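Local coordinates for protein beta-N-acetylhexosaminidase (PDB 6JEB) that hydrolyses terminal non-reducing N-acetylhexosamine residues, among them GlcNAc at the ends of unbranched N-glycans and of chitobiose, as a zinc-containing glycoside hydrolase of family 20, at residues Ser348-Leu353 with Pro380-Pro385; Pro91-Met96 with Ala424-Met429. All coordinates share one frame; numbering follows the deposited sequence.

Contact 1: Ser348-Leu353 with Pro380-Pro385; sequences SEYCYL and PAFGKP. With ACM (acetamide), chain C.
Tyr350 and Phe382 meet obliquely, neither stacked nor edge-to-face: CE1 of Tyr350 lies 3.8 Å from CZ of Phe382 and 3.9 Å from its CE2. The ring centroids are 5.8 Å apart and the planes stand at 74°. In Phe382 the first torsion of -73° sets CG anti to the carbonyl carbon and lets the outer end of the ring reach Tyr350, although its CB does not point there. The packed side is this ring pair and what backs it: the buried Tyr350 also rests on Leu378, and the Phe382 ring leans on Ala329, Leu330 and Ile333 of helix 329-339. The looser side is the backbone turn behind Phe382. Ala381 to Lys384 form a type I' beta turn, closed by Lys384 N to Ala381 O at 3.0 Å, with Gly383 exposed at the surface. Only about 70 Å² is buried between the two segments, all of it by this aromatic pair. Two residues beyond Tyr350, Tyr352 faces the active site: its OH donates a hydrogen bond of 2.7 Å to O of the bound acetamide, and that oxygen lies at the edge of the ring, near its plane. Ser348 CB lies over one face of that ring, 3.4 Å above its plane and offset toward the rim, and Asp257 binds the same acetamide. The chemistry is thus divided: an apolar contact joins the substrate-binding loop to the outer turn, while a polar phenol holds acetamide, consistent with a place for the substrate's N-acetyl group in substrate-assisted catalysis.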
loop_
_atom_site.group_PDB
_atom_site.type_symbol
_atom_site.label_atom_id
_atom_site.label_comp_id
_atom_site.label_asym_id
_atom_site.label_seq_id
_atom_site.Cartn_x
_atom_site.Cartn_y
_atom_site.Cartn_z
ATOM N N SER A 348 -6.515 -4.125 9.752
ATOM C CA SER A 348 -7.459 -4.800 8.872
ATOM C C SER A 348 -8.906 -4.460 9.200
ATOM O O SER A 348 -9.789 -4.718 8.378
ATOM C CB SER A 348 -7.232 -6.310 8.913
ATOM O OG SER A 348 -7.491 -6.831 10.204
ATOM N N GLU A 349 -9.169 -3.883 10.374
ATOM C CA GLU A 349 -10.515 -3.438 10.721
ATOM C C GLU A 349 -10.963 -2.252 9.873
ATOM O O GLU A 349 -12.171 -2.025 9.729
ATOM C CB GLU A 349 -10.570 -3.076 12.213
ATOM C CG GLU A 349 -11.947 -2.702 12.761
ATOM C CD GLU A 349 -11.973 -2.585 14.283
ATOM O OE1 GLU A 349 -11.180 -3.289 14.941
ATOM O OE2 GLU A 349 -12.784 -1.796 14.824
ATOM N N TYR A 350 -10.017 -1.497 9.307
ATOM C CA TYR A 350 -10.318 -0.264 8.588
ATOM C C TYR A 350 -9.701 -0.215 7.197
ATOM O O TYR A 350 -10.209 0.494 6.317
ATOM C CB TYR A 350 -9.757 0.942 9.352
ATOM C CG TYR A 350 -10.335 1.143 10.726
ATOM C CD1 TYR A 350 -9.755 0.545 11.837
ATOM C CD2 TYR A 350 -11.458 1.939 10.918
ATOM C CE1 TYR A 350 -10.277 0.724 13.099
ATOM C CE2 TYR A 350 -11.988 2.132 12.185
ATOM C CZ TYR A 350 -11.393 1.521 13.269
ATOM O OH TYR A 350 -11.914 1.699 14.529
ATOM N N CYS A 351 -8.588 -0.927 6.996
ATOM C CA CYS A 351 -7.698 -0.659 5.872
ATOM C C CYS A 351 -7.587 -1.798 4.884
ATOM O O CYS A 351 -6.938 -1.624 3.842
ATOM C CB CYS A 351 -6.278 -0.352 6.372
ATOM S SG CYS A 351 -6.175 1.047 7.493
ATOM N N TYR A 352 -8.170 -2.957 5.180
ATOM C CA TYR A 352 -8.077 -4.117 4.297
ATOM C C TYR A 352 -9.198 -3.995 3.272
ATOM O O TYR A 352 -10.346 -4.365 3.534
ATOM C CB TYR A 352 -8.117 -5.410 5.111
ATOM C CG TYR A 352 -6.729 -5.875 5.499
ATOM C CD1 TYR A 352 -5.737 -4.953 5.843
ATOM C CD2 TYR A 352 -6.400 -7.231 5.515
ATOM C CE1 TYR A 352 -4.456 -5.365 6.185
ATOM C CE2 TYR A 352 -5.123 -7.653 5.858
ATOM C CZ TYR A 352 -4.153 -6.713 6.184
ATOM O OH TYR A 352 -2.880 -7.127 6.496
ATOM N N LEU A 353 -8.863 -3.463 2.095
ATOM C CA LEU A 353 -9.886 -3.137 1.111
ATOM C C LEU A 353 -10.285 -4.331 0.255
ATOM O O LEU A 353 -11.146 -4.186 -0.624
ATOM C CB LEU A 353 -9.461 -1.936 0.260
ATOM C CG LEU A 353 -9.111 -0.699 1.102
ATOM C CD1 LEU A 353 -8.840 0.516 0.220
ATOM C CD2 LEU A 353 -10.203 -0.391 2.153
ATOM N N PRO A 380 -5.538 7.152 12.570
ATOM C CA PRO A 380 -4.363 6.265 12.665
ATOM C C PRO A 380 -3.729 6.233 14.038
ATOM O O PRO A 380 -3.122 5.217 14.404
ATOM C CB PRO A 380 -3.410 6.840 11.608
ATOM C CG PRO A 380 -4.325 7.460 10.601
ATOM C CD PRO A 380 -5.424 8.082 11.430
ATOM N N ALA A 381 -3.867 7.308 14.818
ATOM C CA ALA A 381 -3.319 7.377 16.166
ATOM C C ALA A 381 -4.267 6.836 17.224
ATOM O O ALA A 381 -3.869 6.733 18.388
ATOM C CB ALA A 381 -2.954 8.822 16.515
ATOM N N PHE A 382 -5.497 6.486 16.849
ATOM C CA PHE A 382 -6.481 5.945 17.786
ATOM C C PHE A 382 -6.639 6.829 19.022
ATOM O O PHE A 382 -6.754 6.346 20.152
ATOM C CB PHE A 382 -6.174 4.489 18.141
ATOM C CG PHE A 382 -6.484 3.537 17.032
ATOM C CD1 PHE A 382 -5.597 3.362 15.983
ATOM C CD2 PHE A 382 -7.680 2.840 17.017
ATOM C CE1 PHE A 382 -5.895 2.500 14.942
ATOM C CE2 PHE A 382 -7.981 1.974 15.983
ATOM C CZ PHE A 382 -7.087 1.804 14.943
ATOM N N GLY A 383 -6.635 8.142 18.796
ATOM C CA GLY A 383 -6.837 9.110 19.852
ATOM C C GLY A 383 -5.666 9.313 20.784
ATOM O O GLY A 383 -5.799 10.067 21.756
ATOM N N LYS A 384 -4.522 8.679 20.523
ATOM C CA LYS A 384 -3.400 8.758 21.442
ATOM C C LYS A 384 -2.608 10.046 21.225
ATOM O O LYS A 384 -2.506 10.538 20.097
ATOM C CB LYS A 384 -2.480 7.555 21.258
ATOM C CG LYS A 384 -3.099 6.229 21.682
ATOM C CD LYS A 384 -2.039 5.146 21.829
ATOM C CE LYS A 384 -2.081 4.530 23.228
ATOM N NZ LYS A 384 -0.723 4.256 23.788
ATOM N N PRO A 385 -2.043 10.609 22.290
ATOM C CA PRO A 385 -1.278 11.853 22.154
ATOM C C PRO A 385 0.068 11.615 21.484
ATOM O O PRO A 385 0.548 10.488 21.351
ATOM C CB PRO A 385 -1.109 12.325 23.600
ATOM C CG PRO A 385 -1.155 11.070 24.404
ATOM C CD PRO A 385 -2.110 10.146 23.686
HETATM C C1 ACM C . -1.312 -10.034 5.850
HETATM O O ACM C . -2.454 -9.706 5.896
HETATM N N ACM C . -1.010 -11.401 5.567
HETATM C C2 ACM C . -0.153 -9.081 6.085
#

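Contact 2: Pro91-Met96 with Ala424-Met429; sequences PWRGLM and AGWSPM
Arg93 lays its side chain against the end of helix 417-426, where it touches Gly425 and Trp426. Van der Waals contacts of the arginine's methylene groups with the Gly425 carbonyl come first along the chain: CD of Arg93 reaches C of Gly425 at 3.5 Å, and CG lies 3.9 Å from Gly425 O. The backbones come close here, with the CA atoms of Arg93 and Gly425 5.6 Å apart, and a side chain on Gly425 would run into Arg93 CG. The flat groups meet next. A bend at chi3 (-49°) turns the guanidinium so that one face receives the benzo edge of the indole, NE standing 3.6 Å from Trp426 CE3 and NH2 3.7 Å from CZ3. The two planes are 88° apart, so the arginine meets the rim of the tryptophan, not its pi face; a cation-pi contact with this indole is made instead by Lys120. The hydrogen bonds all lead out of the pair: NH1 binds Tyr90 O, NH2 binds Lys120 O and Tyr60 OH, and Trp426 NE1 binds Asp86 OD1. These bonds fix the rotation of the buried guanidinium and satisfy its terminal nitrogens. A leucine here would probably leave the carbonyls of Lys120 and Tyr90 and the Tyr60 hydroxyl without their arginine partner and open a gap beside the indole edge. Arg93 lies on the first strand of the (beta/alpha)8 barrel, 92-97, between strands 123-127 and 392-399, and points outward, whereas Trp92 and Met96 turn inward, onto Gln305 and Trp307. Helix 417-426 comes after strand 392-399 and the intervening helix 407-414; its C-terminal end packs on the outer side of strand 92-97, where Tyr60 of helix 55-73 is edge-to-face with Trp426.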
loop_
_atom_site.group_PDB
_atom_site.type_symbol
_atom_site.label_atom_id
_atom_site.label_comp_id
_atom_site.label_asym_id
_atom_site.label_seq_id
_atom_site.Cartn_x
_atom_site.Cartn_y
_atom_site.Cartn_z
ATOM N N PRO A 91 3.325 11.630 6.872
ATOM C CA PRO A 91 4.162 11.599 5.666
ATOM C C PRO A 91 4.033 10.336 4.843
ATOM O O PRO A 91 4.490 10.329 3.694
ATOM C CB PRO A 91 5.585 11.720 6.225
ATOM C CG PRO A 91 5.478 11.141 7.615
ATOM C CD PRO A 91 4.118 11.546 8.112
ATOM N N TRP A 92 3.464 9.265 5.388
ATOM C CA TRP A 92 3.308 8.000 4.674
ATOM C C TRP A 92 1.819 7.778 4.441
ATOM O O TRP A 92 1.067 7.557 5.393
ATOM C CB TRP A 92 3.895 6.846 5.487
ATOM C CG TRP A 92 3.860 5.550 4.714
ATOM C CD1 TRP A 92 2.751 4.806 4.391
ATOM C CD2 TRP A 92 4.980 4.881 4.123
ATOM N NE1 TRP A 92 3.123 3.709 3.642
ATOM C CE2 TRP A 92 4.485 3.730 3.467
ATOM C CE3 TRP A 92 6.357 5.137 4.096
ATOM C CZ2 TRP A 92 5.322 2.834 2.787
ATOM C CZ3 TRP A 92 7.186 4.254 3.421
ATOM C CH2 TRP A 92 6.666 3.112 2.778
ATOM N N ARG A 93 1.391 7.826 3.180
ATOM C CA ARG A 93 -0.014 7.608 2.827
ATOM C C ARG A 93 -0.017 6.654 1.637
ATOM O O ARG A 93 0.268 7.064 0.509
ATOM C CB ARG A 93 -0.706 8.936 2.524
ATOM C CG ARG A 93 -0.597 9.940 3.687
ATOM C CD ARG A 93 -1.187 11.321 3.355
ATOM N NE ARG A 93 -0.703 11.823 2.074
ATOM C CZ ARG A 93 0.498 12.356 1.870
ATOM N NH1 ARG A 93 1.361 12.507 2.877
ATOM N NH2 ARG A 93 0.842 12.742 0.646
ATOM N N GLY A 94 -0.309 5.382 1.889
ATOM C CA GLY A 94 -0.031 4.343 0.922
ATOM C C GLY A 94 -1.212 3.464 0.563
ATOM O O GLY A 94 -2.163 3.297 1.332
ATOM N N LEU A 95 -1.130 2.900 -0.640
ATOM C CA LEU A 95 -1.943 1.765 -1.054
ATOM C C LEU A 95 -1.004 0.640 -1.462
ATOM O O LEU A 95 0.098 0.886 -1.970
ATOM C CB LEU A 95 -2.838 2.106 -2.262
ATOM C CG LEU A 95 -3.912 3.172 -2.040
ATOM C CD1 LEU A 95 -4.648 3.465 -3.338
ATOM C CD2 LEU A 95 -4.883 2.763 -0.931
ATOM N N MET A 96 -1.432 -0.597 -1.222
ATOM C CA MET A 96 -0.691 -1.769 -1.670
ATOM C C MET A 96 -1.524 -2.514 -2.699
ATOM O O MET A 96 -2.709 -2.784 -2.467
ATOM C CB MET A 96 -0.371 -2.716 -0.510
ATOM C CG MET A 96 0.478 -3.924 -0.933
ATOM S SD MET A 96 0.191 -5.358 0.112
ATOM C CE MET A 96 -1.328 -5.958 -0.647
ATOM N N ALA A 424 -7.913 10.148 6.008
ATOM C CA ALA A 424 -7.365 9.751 7.304
ATOM C C ALA A 424 -5.859 9.989 7.378
ATOM O O ALA A 424 -5.329 10.341 8.442
ATOM C CB ALA A 424 -7.690 8.281 7.579
ATOM N N GLY A 425 -5.143 9.777 6.268
ATOM C CA GLY A 425 -3.705 9.984 6.278
ATOM C C GLY A 425 -3.299 11.439 6.190
ATOM O O GLY A 425 -2.256 11.823 6.732
ATOM N N TRP A 426 -4.102 12.264 5.517
ATOM C CA TRP A 426 -3.758 13.648 5.208
ATOM C C TRP A 426 -4.360 14.656 6.181
ATOM O O TRP A 426 -3.672 15.584 6.619
ATOM C CB TRP A 426 -4.234 13.988 3.786
ATOM C CG TRP A 426 -3.920 15.408 3.403
ATOM C CD1 TRP A 426 -4.578 16.538 3.811
ATOM C CD2 TRP A 426 -2.845 15.853 2.570
ATOM N NE1 TRP A 426 -3.971 17.655 3.291
ATOM C CE2 TRP A 426 -2.905 17.261 2.522
ATOM C CE3 TRP A 426 -1.839 15.195 1.851
ATOM C CZ2 TRP A 426 -1.990 18.027 1.799
ATOM C CZ3 TRP A 426 -0.933 15.956 1.124
ATOM C CH2 TRP A 426 -1.016 17.359 1.104
ATOM N N SER A 427 -5.648 14.533 6.479
ATOM C CA SER A 427 -6.352 15.666 7.081
ATOM C C SER A 427 -6.209 15.668 8.599
ATOM O O SER A 427 -6.400 14.627 9.238
ATOM C CB SER A 427 -7.832 15.617 6.729
ATOM O OG SER A 427 -8.004 15.655 5.324
ATOM N N PRO A 428 -5.918 16.823 9.197
ATOM C CA PRO A 428 -5.979 16.940 10.659
ATOM C C PRO A 428 -7.358 16.559 11.179
ATOM O O PRO A 428 -8.379 16.801 10.530
ATOM C CB PRO A 428 -5.703 18.427 10.906
ATOM C CG PRO A 428 -4.963 18.885 9.694
ATOM C CD PRO A 428 -5.459 18.057 8.543
ATOM N N MET A 429 -7.387 15.965 12.375
ATOM C CA MET A 429 -8.665 15.561 12.952
ATOM C C MET A 429 -9.631 16.735 13.063
ATOM O O MET A 429 -10.848 16.553 12.926
ATOM C CB MET A 429 -8.451 14.901 14.319
ATOM C CG MET A 429 -7.708 13.555 14.253
ATOM S SD MET A 429 -8.554 12.283 13.278
ATOM C CE MET A 429 -10.001 11.995 14.290
#

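Both contacts belong to the catalytic barrel, their centres about 11 Å apart, yet they differ in depth. Contact 2 is wholly buried and ties the first strand to helix 417-426, with a cationic side chain whose polar end is satisfied by outside partners. Contact 1 is a smaller, purely aromatic touch between loops, buried at one ring and partly exposed at the other, though its first segment also reaches the acetamide pocket. Helix 417-426 serves both: Cys351 rests on Ile421, Leu353 touches Arg417, and Pro380 CG packs 3.7 Å from Ala424 O. Ala381 also touches Tyr90, just before strand 92-97.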